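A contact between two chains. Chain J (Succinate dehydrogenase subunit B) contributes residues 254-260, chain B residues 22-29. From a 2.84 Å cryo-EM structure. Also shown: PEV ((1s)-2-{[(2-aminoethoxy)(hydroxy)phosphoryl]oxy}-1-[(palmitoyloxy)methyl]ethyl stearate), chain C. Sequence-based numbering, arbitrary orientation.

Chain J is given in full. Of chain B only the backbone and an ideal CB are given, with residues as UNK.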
# COMPACT_ATOMS: atom_id res chain seq x y z
N LYS J 254 24.70 5.79 2.90
CA LYS J 254 25.30 5.10 1.77
C LYS J 254 25.86 3.74 2.17
O LYS J 254 25.70 2.76 1.45
CB LYS J 254 26.42 5.94 1.17
CG LYS J 254 26.00 6.87 0.08
CD LYS J 254 27.03 7.94 -0.07
CE LYS J 254 26.79 8.78 -1.27
NZ LYS J 254 27.86 9.77 -1.38
N ARG J 255 26.53 3.67 3.31
CA ARG J 255 27.11 2.41 3.74
C ARG J 255 26.05 1.43 4.21
O ARG J 255 26.23 0.22 4.06
CB ARG J 255 28.14 2.66 4.83
CG ARG J 255 29.42 3.21 4.29
CD ARG J 255 30.24 3.82 5.36
NE ARG J 255 30.54 2.87 6.41
CZ ARG J 255 31.59 2.07 6.40
NH1 ARG J 255 32.44 2.11 5.39
NH2 ARG J 255 31.80 1.23 7.40
N ALA J 256 24.95 1.92 4.77
CA ALA J 256 23.83 1.04 5.07
C ALA J 256 23.17 0.51 3.82
O ALA J 256 22.53 -0.54 3.88
CB ALA J 256 22.79 1.79 5.90
N LEU J 257 23.29 1.21 2.70
CA LEU J 257 22.79 0.66 1.44
C LEU J 257 23.79 -0.28 0.78
O LEU J 257 23.39 -1.21 0.08
CB LEU J 257 22.42 1.78 0.48
CG LEU J 257 21.06 2.43 0.67
CD1 LEU J 257 20.97 3.67 -0.16
CD2 LEU J 257 19.98 1.47 0.29
N MET J 258 25.09 -0.05 0.97
CA MET J 258 26.10 -0.95 0.44
C MET J 258 26.09 -2.28 1.17
O MET J 258 25.99 -3.34 0.55
CB MET J 258 27.49 -0.34 0.55
CG MET J 258 27.86 0.63 -0.53
SD MET J 258 29.07 1.81 0.10
CE MET J 258 30.32 0.71 0.72
N PHE J 259 26.22 -2.25 2.49
CA PHE J 259 26.30 -3.45 3.31
C PHE J 259 24.93 -3.89 3.82
O PHE J 259 24.78 -4.15 5.01
CB PHE J 259 27.24 -3.22 4.48
CG PHE J 259 28.53 -2.58 4.12
CD1 PHE J 259 29.16 -2.85 2.94
CD2 PHE J 259 29.14 -1.72 5.00
CE1 PHE J 259 30.35 -2.26 2.64
CE2 PHE J 259 30.33 -1.14 4.69
CZ PHE J 259 30.93 -1.41 3.52
N ALA J 260 23.95 -3.99 2.94
CA ALA J 260 22.60 -4.44 3.29
C ALA J 260 21.69 -4.40 2.07
O ALA J 260 20.67 -3.72 2.08
CB ALA J 260 22.00 -3.59 4.39
N UNK B 22 27.64 -1.53 13.33
CA UNK B 22 27.42 -0.10 13.17
C UNK B 22 26.69 0.21 11.88
O UNK B 22 25.85 1.12 11.84
CB UNK B 22 28.75 0.65 13.21
N UNK B 23 26.98 -0.52 10.82
CA UNK B 23 26.42 -0.25 9.50
C UNK B 23 25.04 -0.85 9.31
O UNK B 23 24.45 -0.67 8.24
CB UNK B 23 27.36 -0.78 8.42
N UNK B 24 24.51 -1.54 10.31
CA UNK B 24 23.25 -2.27 10.17
C UNK B 24 22.15 -1.55 10.92
O UNK B 24 22.20 -1.47 12.16
CB UNK B 24 23.39 -3.71 10.68
N UNK B 25 21.14 -1.01 10.24
CA UNK B 25 19.97 -0.49 10.95
C UNK B 25 19.25 -1.61 11.69
O UNK B 25 18.80 -2.59 11.09
CB UNK B 25 19.01 0.20 9.98
N UNK B 26 19.14 -1.46 13.01
CA UNK B 26 18.43 -2.46 13.81
C UNK B 26 17.00 -2.62 13.34
O UNK B 26 16.46 -3.73 13.31
CB UNK B 26 18.45 -2.08 15.29
N UNK B 27 16.37 -1.52 12.94
CA UNK B 27 15.00 -1.56 12.44
C UNK B 27 14.85 -2.42 11.20
O UNK B 27 13.72 -2.63 10.75
CB UNK B 27 14.51 -0.14 12.14
N UNK B 28 15.95 -2.91 10.63
CA UNK B 28 15.86 -3.83 9.50
C UNK B 28 15.48 -5.23 9.95
O UNK B 28 14.80 -5.94 9.21
CB UNK B 28 17.19 -3.87 8.74
N UNK B 29 15.90 -5.64 11.14
CA UNK B 29 15.50 -6.93 11.70
C UNK B 29 14.47 -6.78 12.81
O UNK B 29 14.48 -7.54 13.78
CB UNK B 29 16.73 -7.67 12.23
C43 PEV C . 49.38 6.14 -4.51
C42 PEV C . 48.64 4.85 -4.86
C41 PEV C . 47.61 4.45 -3.80
C40 PEV C . 46.56 3.49 -4.34
C39 PEV C . 45.83 2.77 -3.21
C38 PEV C . 44.32 2.95 -3.28
C37 PEV C . 43.60 2.06 -2.27
C36 PEV C . 43.01 2.85 -1.11
C35 PEV C . 41.50 2.64 -0.97
C34 PEV C . 41.17 1.37 -0.19
C33 PEV C . 39.91 1.54 0.64
C32 PEV C . 39.74 0.40 1.65
C31 PEV C . 39.22 0.92 2.98
O31 PEV C . 39.43 2.05 3.26
O2 PEV C . 38.47 0.08 3.81
C2 PEV C . 38.90 -0.18 5.12
C1 PEV C . 37.93 0.50 6.08
O3P PEV C . 37.30 -0.46 6.86
P PEV C . 35.93 0.03 7.63
O1P PEV C . 35.01 0.61 6.61
O2P PEV C . 36.29 1.07 8.65
O4P PEV C . 35.18 -1.24 8.35
C4 PEV C . 35.57 -1.61 9.64
C5 PEV C . 34.46 -2.46 10.25
N6 PEV C . 35.01 -3.38 11.23
C3 PEV C . 40.30 0.32 5.42
O3 PEV C . 40.27 0.90 6.69
C11 PEV C . 41.40 1.65 7.02
O11 PEV C . 41.86 1.59 8.11
C12 PEV C . 42.06 2.56 5.99
C13 PEV C . 43.14 3.43 6.62
C14 PEV C . 43.61 4.52 5.67
C15 PEV C . 43.67 4.03 4.23
C16 PEV C . 45.10 4.02 3.70
C17 PEV C . 45.15 3.79 2.20
C18 PEV C . 45.72 5.00 1.48
C19 PEV C . 46.13 4.69 0.05
C20 PEV C . 47.47 5.32 -0.30
C21 PEV C . 47.37 6.83 -0.46
C22 PEV C . 48.60 7.41 -1.14
C23 PEV C . 48.26 8.66 -1.96

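Chain J arrives as the last turn of a helix, residues 254 to 258, after which Phe259(J) leaves helical geometry. What it offers chain B is a guanidinium from Arg255(J), the small side chain of Ala256(J), the ring of Phe259(J) and the methyl of Ala260(J); Leu257(J) points away.

Position 22 has a CB that runs sideways, with nothing of the chain J stretch within 5.5 Å, so this contact sets little limit on the side chain. The residue is His22(B), which makes no contact with the other stretch; its ND1 is hydrogen-bonded elsewhere in the structure.

Position 23 is where the contact is decided. Its CA lies 5.3 Å from the CA of Ala256(J), the nearest such pair, and its CB points toward chain J, 4.0 Å from CD2 of Phe259(J). Beyond that CB, the long side chain of Arg255(J) carries a positive charge that already donates to the lipid phosphate, from NH1 to O1P of PEV at 3.2 Å. NH2 of Arg255(J) also donates weakly to O1P of PEV, at 3.4 Å; NE makes no bond to the lipid, and NE and NH2 together can serve an acceptor on chain B. A short acid is the first choice; Asn could accept without supplying charge, and Glu is conceivable if it folds back. The deposited residue is Asp23(B), with chi1 in the m well. Its OD2 forms a salt bridge with NH2 of Arg255(J) at 3.0 Å, while OD1 receives two weak hydrogen bonds, from NE of Arg255(J) at 3.5 Å and from NH2 of Arg255(J) at 3.4 Å. One guanidinium thus joins a carboxylate and a phosphate, two negative groups from different molecules. OD2 also sits 3.3 Å from CD2 of Phe259(J), at the ring edge, where the slightly positive C-H rim tolerates an oxygen. The backbone contributes too: O of Asp23(B) lies 3.7 Å from CA of Ala256(J).

At position 24 the CB points away, so short residues would have no business with chain J, whereas a long, flexible one could return. It is Arg24(B), whose NE comes to 4.5 Å from CB of Ala260(J), with no polar bond to this stretch.

Position 25 has phi -63° and psi 121°, values that proline accepts, and a sideways CB. The methyl of Ala256(J) favours something compact and apolar that extends past CB, such as Pro or Val; Ala would leave a gap. Pro25(B) brings its CG to 4.2 Å from CB of Ala256(J), and its O accepts from the N of position 28, closing a turn.

Positions 26 and 27, in a short 3-10 segment, are out of reach and unconstrained by this contact; both are alanine, Ala26(B) and Ala27(B).

Position 28 turns its CB toward chain J across a gap too wide for a small residue, with the methyl of Ala260(J) beyond. Leu, Met or Ile would suit. Leu28(B) places CD1 4.2 Å from CB of Ala260(J), an apolar contact.

Position 29 is out of reach and likewise unconstrained here; it is Asp29(B), whose N bonds to O of Ala26(B).

Chain B (22-29) HDRPAALD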
# COMPACT_ATOMS: atom_id res chain seq x y z
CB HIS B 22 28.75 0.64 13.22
CG HIS B 22 28.65 2.01 13.82
ND1 HIS B 22 28.33 2.22 15.15
CD2 HIS B 22 28.82 3.24 13.28
CE1 HIS B 22 28.32 3.51 15.39
NE2 HIS B 22 28.61 4.15 14.28
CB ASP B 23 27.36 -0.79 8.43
CG ASP B 23 28.70 -0.11 8.45
OD1 ASP B 23 28.76 1.08 8.80
OD2 ASP B 23 29.71 -0.78 8.15
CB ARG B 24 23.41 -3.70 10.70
CG ARG B 24 22.27 -4.62 10.34
CD ARG B 24 22.52 -5.31 9.03
NE ARG B 24 21.29 -5.66 8.34
CZ ARG B 24 20.64 -6.80 8.51
NH1 ARG B 24 21.10 -7.71 9.36
NH2 ARG B 24 19.53 -7.05 7.83
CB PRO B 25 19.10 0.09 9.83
CG PRO B 25 20.02 0.29 8.70
CD PRO B 25 21.05 -0.77 8.80
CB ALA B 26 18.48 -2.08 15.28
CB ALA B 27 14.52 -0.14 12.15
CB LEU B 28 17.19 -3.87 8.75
CG LEU B 28 17.34 -2.94 7.56
CD1 LEU B 28 18.63 -3.23 6.82
CD2 LEU B 28 16.16 -3.10 6.64
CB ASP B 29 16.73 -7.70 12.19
CG ASP B 29 17.58 -6.89 13.15
OD1 ASP B 29 18.81 -6.81 12.92
OD2 ASP B 29 17.04 -6.36 14.14
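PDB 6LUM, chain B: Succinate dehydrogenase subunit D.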